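Long-range contacts in 3-keto-5-aminohexanoate cleavage enzyme (Ralstonia eutropha, PDB 3C6C), which probably cleaves 3-keto-5-aminohexanoate or a related beta-keto acid with the help of a bound divalent metal, zinc in its family and nickel in this crystal: residues E184-S189 and Q212-V217; A53-A58 and S94-V99. One frame throughout, in Å; residues are numbered along the deposited sequence.

How the contacts relate
Both contacts belong to one TIM-type beta/alpha barrel, but to different layers of it. Contact 1 joins two neighbouring parallel strands in the barrel wall, its centre about 9 Å from that of the chain; contact 2 lies farther out, about 16 Å from the centre, where helix 47-60 meets the loop leading into strand 99-103. The two centres are about 25 Å apart on opposite sides of the chain's centre, and the nearest atoms stay about 9 Å from each other. Only contact 1 comes near the nickel bound by H66, H68 and E269: the nearest side-chain atom of E186 is about 6 Å from the ion, whereas that of C54 in contact 2 is about 12 Å from it.

Contact 1 (E184-S189 and Q212-V217); sequences ELEVFS and QMVLGV
Q212, which buries the most surface here, reaches alongside E186 and across E184. With CG anti to the backbone N (chi1 176°) and the chain extended, its amide is carried to the two carboxylates. NE2 of Q212 donates to OE1 of E186 at 3.0 Å, within the amide's own plane and on the syn side of the carboxylate. The E184 carboxylate joins the same cluster less directly: one water links E184 OE1 to Q212 NE2, and a second donates to both E184 OE2 and Q212 OE1, so each end of the amide is held. V214 and F188 form the apolar end. CB of V214 sits over one face of the F188 ring, 3.9 Å from its centroid in a CH-pi contact, while CG1 of V217 meets the ring edge. Between these groups the backbones pair in parallel: Q212 N to L185 O (2.8 Å), V187 N to Q212 O (2.9 Å) and V214 N to V187 O (3.0 Å). A third water bridges V187 O and V214 O just beyond the last bond. Strands 182-187 and 210-214, joined through helix 190-201, make a beta-alpha-beta unit of the TIM barrel, with the side chain of E186 about 6 Å from the bound nickel at the nearest atoms.

Contact 2 (A53-A58 and S94-V99); sequences ACVEAA and SGTDIV
Apolar packing dominates where A58 and V55 of the helix meet T96, I98 and S94. CB of A58 points at the loop and touches the methyl of T96, CG2, at 3.4 Å, tighter than usual for two carbons. The same A58 CB also lies 3.8 Å from CD1 of I98, so one small methyl is shared by two loop side chains. I98 gets there with CG1 anti to its backbone N (chi1 -170°) and the chain extended, which lays CD1 against the helix and brings it 3.9 Å from the carbonyl oxygen of C54. One turn earlier V55 spreads its two branches: CG1 faces OG1 of T96 at 3.8 Å, and the V55 and T96 side chains run at a slant to one another, while CG2 rests against both CB and OG of S94.

This is an outer-layer join of the TIM barrel: helix 47-60 packs against the loop that follows helix 81-92 and leads into strand 99-103. Inward, C54 and I98 both touch A65 of strand 64-70, the strand paired with 99-103.

Polar interactions shape the loop itself. S94 OG accepts from T96 N at 2.9 Å, with an N-H...O angle of 153°, forming an ST turn, and it also bonds V91 O at the end of the preceding helix. G95 lies within this turn at positive phi (90°). D97, whose CB points away from helix 47-60, forms a salt bridge through OD2 with NH1 of R307 on helix 303-310.

Contact 1 (E184-S189 and Q212-V217)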
loop_
_atom_site.group_PDB
_atom_site.type_symbol
_atom_site.label_atom_id
_atom_site.label_comp_id
_atom_site.label_asym_id
_atom_site.label_seq_id
_atom_site.Cartn_x
_atom_site.Cartn_y
_atom_site.Cartn_z
ATOM N N GLU A 184 4.434 -0.410 27.251
ATOM C CA GLU A 184 4.768 -0.623 25.843
ATOM C C GLU A 184 3.912 -1.761 25.320
ATOM O O GLU A 184 4.078 -2.934 25.671
ATOM C CB GLU A 184 6.255 -0.917 25.659
ATOM C CG GLU A 184 6.685 -0.916 24.200
ATOM C CD GLU A 184 8.163 -1.186 24.063
ATOM O OE1 GLU A 184 8.599 -2.306 24.451
ATOM O OE2 GLU A 184 8.866 -0.285 23.550
ATOM N N LEU A 185 2.959 -1.374 24.484
ATOM C CA LEU A 185 1.949 -2.289 23.966
ATOM C C LEU A 185 2.531 -3.030 22.784
ATOM O O LEU A 185 2.684 -2.478 21.677
ATOM C CB LEU A 185 0.674 -1.533 23.538
ATOM C CG LEU A 185 0.044 -0.609 24.580
ATOM C CD1 LEU A 185 -1.092 0.190 23.948
ATOM C CD2 LEU A 185 -0.416 -1.403 25.815
ATOM N N GLU A 186 2.837 -4.294 23.042
ATOM C CA GLU A 186 3.465 -5.170 22.050
ATOM C C GLU A 186 2.387 -5.864 21.219
ATOM O O GLU A 186 1.532 -6.591 21.729
ATOM C CB GLU A 186 4.385 -6.213 22.688
ATOM C CG GLU A 186 5.236 -5.768 23.897
ATOM C CD GLU A 186 6.314 -4.742 23.615
ATOM O OE1 GLU A 186 6.615 -4.460 22.430
ATOM O OE2 GLU A 186 6.893 -4.222 24.620
ATOM N N VAL A 187 2.472 -5.614 19.921
ATOM C CA VAL A 187 1.470 -6.073 18.939
ATOM C C VAL A 187 2.038 -6.957 17.835
ATOM O O VAL A 187 3.154 -6.749 17.327
ATOM C CB VAL A 187 0.690 -4.851 18.338
ATOM C CG1 VAL A 187 0.025 -4.010 19.470
ATOM C CG2 VAL A 187 1.603 -3.979 17.410
ATOM N N PHE A 188 1.260 -7.992 17.510
ATOM C CA PHE A 188 1.664 -9.036 16.553
ATOM C C PHE A 188 0.776 -9.094 15.327
ATOM O O PHE A 188 0.969 -9.928 14.438
ATOM C CB PHE A 188 1.660 -10.410 17.238
ATOM C CG PHE A 188 2.680 -10.556 18.344
ATOM C CD1 PHE A 188 2.461 -9.983 19.588
ATOM C CD2 PHE A 188 3.822 -11.301 18.155
ATOM C CE1 PHE A 188 3.374 -10.138 20.603
ATOM C CE2 PHE A 188 4.744 -11.461 19.180
ATOM C CZ PHE A 188 4.510 -10.882 20.393
ATOM N N SER A 189 -0.210 -8.200 15.300
ATOM C CA SER A 189 -1.273 -8.214 14.278
ATOM C C SER A 189 -2.046 -6.910 14.266
ATOM O O SER A 189 -1.948 -6.147 15.189
ATOM C CB SER A 189 -2.271 -9.325 14.575
ATOM O OG SER A 189 -3.022 -9.009 15.746
ATOM N N GLN A 212 4.482 -1.039 20.017
ATOM C CA GLN A 212 5.583 -1.675 19.283
ATOM C C GLN A 212 5.158 -2.908 18.534
ATOM O O GLN A 212 4.594 -3.846 19.087
ATOM C CB GLN A 212 6.740 -2.028 20.203
ATOM C CG GLN A 212 7.872 -2.774 19.521
ATOM C CD GLN A 212 9.168 -2.714 20.317
ATOM O OE1 GLN A 212 10.121 -2.048 19.908
ATOM N NE2 GLN A 212 9.200 -3.402 21.466
HETATM N N MSE A 213 5.502 -2.912 17.257
HETATM C CA MSE A 213 5.278 -4.081 16.400
HETATM C C MSE A 213 6.422 -5.075 16.524
HETATM O O MSE A 213 7.583 -4.751 16.242
HETATM C CB MSE A 213 5.207 -3.699 14.914
HETATM C CG MSE A 213 4.339 -2.551 14.577
HETATM SE SE MSE A 213 4.565 -2.214 12.678
HETATM C CE MSE A 213 3.855 -0.602 12.748
ATOM N N VAL A 214 6.059 -6.267 16.968
ATOM C CA VAL A 214 6.905 -7.455 16.927
ATOM C C VAL A 214 6.750 -8.107 15.558
ATOM O O VAL A 214 5.664 -8.570 15.191
ATOM C CB VAL A 214 6.535 -8.475 18.056
ATOM C CG1 VAL A 214 7.533 -9.658 18.054
ATOM C CG2 VAL A 214 6.518 -7.766 19.442
ATOM N N LEU A 215 7.830 -8.112 14.782
ATOM C CA LEU A 215 7.787 -8.629 13.406
ATOM C C LEU A 215 8.634 -9.875 13.198
ATOM O O LEU A 215 9.759 -9.969 13.628
ATOM C CB LEU A 215 8.192 -7.545 12.387
ATOM C CG LEU A 215 7.396 -6.233 12.403
ATOM C CD1 LEU A 215 8.050 -5.191 11.510
ATOM C CD2 LEU A 215 5.921 -6.481 11.988
ATOM N N GLY A 216 8.041 -10.822 12.507
ATOM C CA GLY A 216 8.691 -12.070 12.135
ATOM C C GLY A 216 8.647 -13.189 13.140
ATOM O O GLY A 216 9.342 -14.202 12.992
ATOM N N VAL A 217 7.861 -13.011 14.187
ATOM C CA VAL A 217 7.622 -14.103 15.134
ATOM C C VAL A 217 6.482 -14.954 14.575
ATOM O O VAL A 217 5.517 -14.438 14.001
ATOM C CB VAL A 217 7.325 -13.584 16.533
ATOM C CG1 VAL A 217 6.838 -14.726 17.456
ATOM C CG2 VAL A 217 8.570 -12.907 17.085
HETATM O O HOH W 1 11.201 -2.883 23.697
HETATM O O HOH W 2 11.161 -0.631 21.795
HETATM O O HOH W 3 3.472 -6.869 14.548
#

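Contact 2 (A53-A58 and S94-V99)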
loop_
_atom_site.group_PDB
_atom_site.type_symbol
_atom_site.label_atom_id
_atom_site.label_comp_id
_atom_site.label_asym_id
_atom_site.label_seq_id
_atom_site.Cartn_x
_atom_site.Cartn_y
_atom_site.Cartn_z
ATOM N N ALA A 53 25.284 -4.916 30.753
ATOM C CA ALA A 53 24.869 -4.857 29.335
ATOM C C ALA A 53 24.010 -3.612 29.102
ATOM O O ALA A 53 24.095 -2.974 28.063
ATOM C CB ALA A 53 24.113 -6.145 28.919
ATOM N N CYS A 54 23.186 -3.262 30.090
ATOM C CA CYS A 54 22.366 -2.036 30.004
ATOM C C CYS A 54 23.251 -0.814 29.948
ATOM O O CYS A 54 22.998 0.126 29.205
ATOM C CB CYS A 54 21.384 -1.907 31.194
ATOM S SG CYS A 54 20.120 -3.196 31.274
ATOM N N VAL A 55 24.284 -0.824 30.786
ATOM C CA VAL A 55 25.216 0.303 30.867
ATOM C C VAL A 55 26.022 0.440 29.574
ATOM O O VAL A 55 26.218 1.534 29.063
ATOM C CB VAL A 55 26.131 0.200 32.127
ATOM C CG1 VAL A 55 27.253 1.273 32.093
ATOM C CG2 VAL A 55 25.269 0.360 33.406
ATOM N N GLU A 56 26.469 -0.686 29.065
ATOM C CA GLU A 56 27.193 -0.768 27.784
ATOM C C GLU A 56 26.343 -0.205 26.634
ATOM O O GLU A 56 26.802 0.587 25.794
ATOM C CB GLU A 56 27.550 -2.242 27.511
ATOM C CG GLU A 56 28.211 -2.563 26.176
ATOM C CD GLU A 56 28.347 -4.067 26.002
ATOM O OE1 GLU A 56 29.205 -4.683 26.674
ATOM O OE2 GLU A 56 27.598 -4.657 25.230
ATOM N N ALA A 57 25.079 -0.599 26.627
ATOM C CA ALA A 57 24.133 -0.090 25.627
ATOM C C ALA A 57 23.962 1.430 25.759
ATOM O O ALA A 57 24.006 2.163 24.778
ATOM C CB ALA A 57 22.767 -0.801 25.720
ATOM N N ALA A 58 23.824 1.897 27.004
ATOM C CA ALA A 58 23.665 3.333 27.277
ATOM C C ALA A 58 24.858 4.117 26.743
ATOM O O ALA A 58 24.733 5.153 26.090
ATOM C CB ALA A 58 23.486 3.591 28.804
ATOM N N SER A 94 24.929 2.776 38.806
ATOM C CA SER A 94 26.065 2.573 37.907
ATOM C C SER A 94 26.792 3.846 37.568
ATOM O O SER A 94 27.927 3.827 37.093
ATOM C CB SER A 94 25.602 1.976 36.578
ATOM O OG SER A 94 24.861 2.932 35.840
ATOM N N GLY A 95 26.083 4.931 37.729
ATOM C CA GLY A 95 26.564 6.261 37.314
ATOM C C GLY A 95 26.193 6.612 35.883
ATOM O O GLY A 95 26.532 7.672 35.387
ATOM N N THR A 96 25.464 5.699 35.262
ATOM C CA THR A 96 24.966 5.864 33.895
ATOM C C THR A 96 23.458 5.777 33.911
ATOM O O THR A 96 22.890 4.867 34.497
ATOM C CB THR A 96 25.546 4.798 32.946
ATOM O OG1 THR A 96 26.971 4.964 32.834
ATOM C CG2 THR A 96 24.911 4.878 31.550
ATOM N N ASP A 97 22.833 6.756 33.264
ATOM C CA ASP A 97 21.365 6.829 33.123
ATOM C C ASP A 97 20.896 6.236 31.805
ATOM O O ASP A 97 21.556 6.323 30.755
ATOM C CB ASP A 97 20.885 8.265 33.241
ATOM C CG ASP A 97 19.379 8.401 33.115
ATOM O OD1 ASP A 97 18.625 7.726 33.869
ATOM O OD2 ASP A 97 18.956 9.241 32.303
ATOM N N ILE A 98 19.753 5.595 31.924
ATOM C CA ILE A 98 18.998 4.998 30.802
ATOM C C ILE A 98 17.567 4.716 31.304
ATOM O O ILE A 98 17.370 4.361 32.484
ATOM C CB ILE A 98 19.721 3.721 30.248
ATOM C CG1 ILE A 98 19.076 3.244 28.928
ATOM C CG2 ILE A 98 19.786 2.599 31.321
ATOM C CD1 ILE A 98 19.974 2.331 28.090
ATOM N N VAL A 99 16.585 4.889 30.427
ATOM C CA VAL A 99 15.175 4.588 30.755
ATOM C C VAL A 99 15.093 3.062 30.859
ATOM O O VAL A 99 15.640 2.360 30.021
ATOM C CB VAL A 99 14.172 5.138 29.701
ATOM C CG1 VAL A 99 12.712 4.766 30.062
ATOM C CG2 VAL A 99 14.350 6.659 29.545
#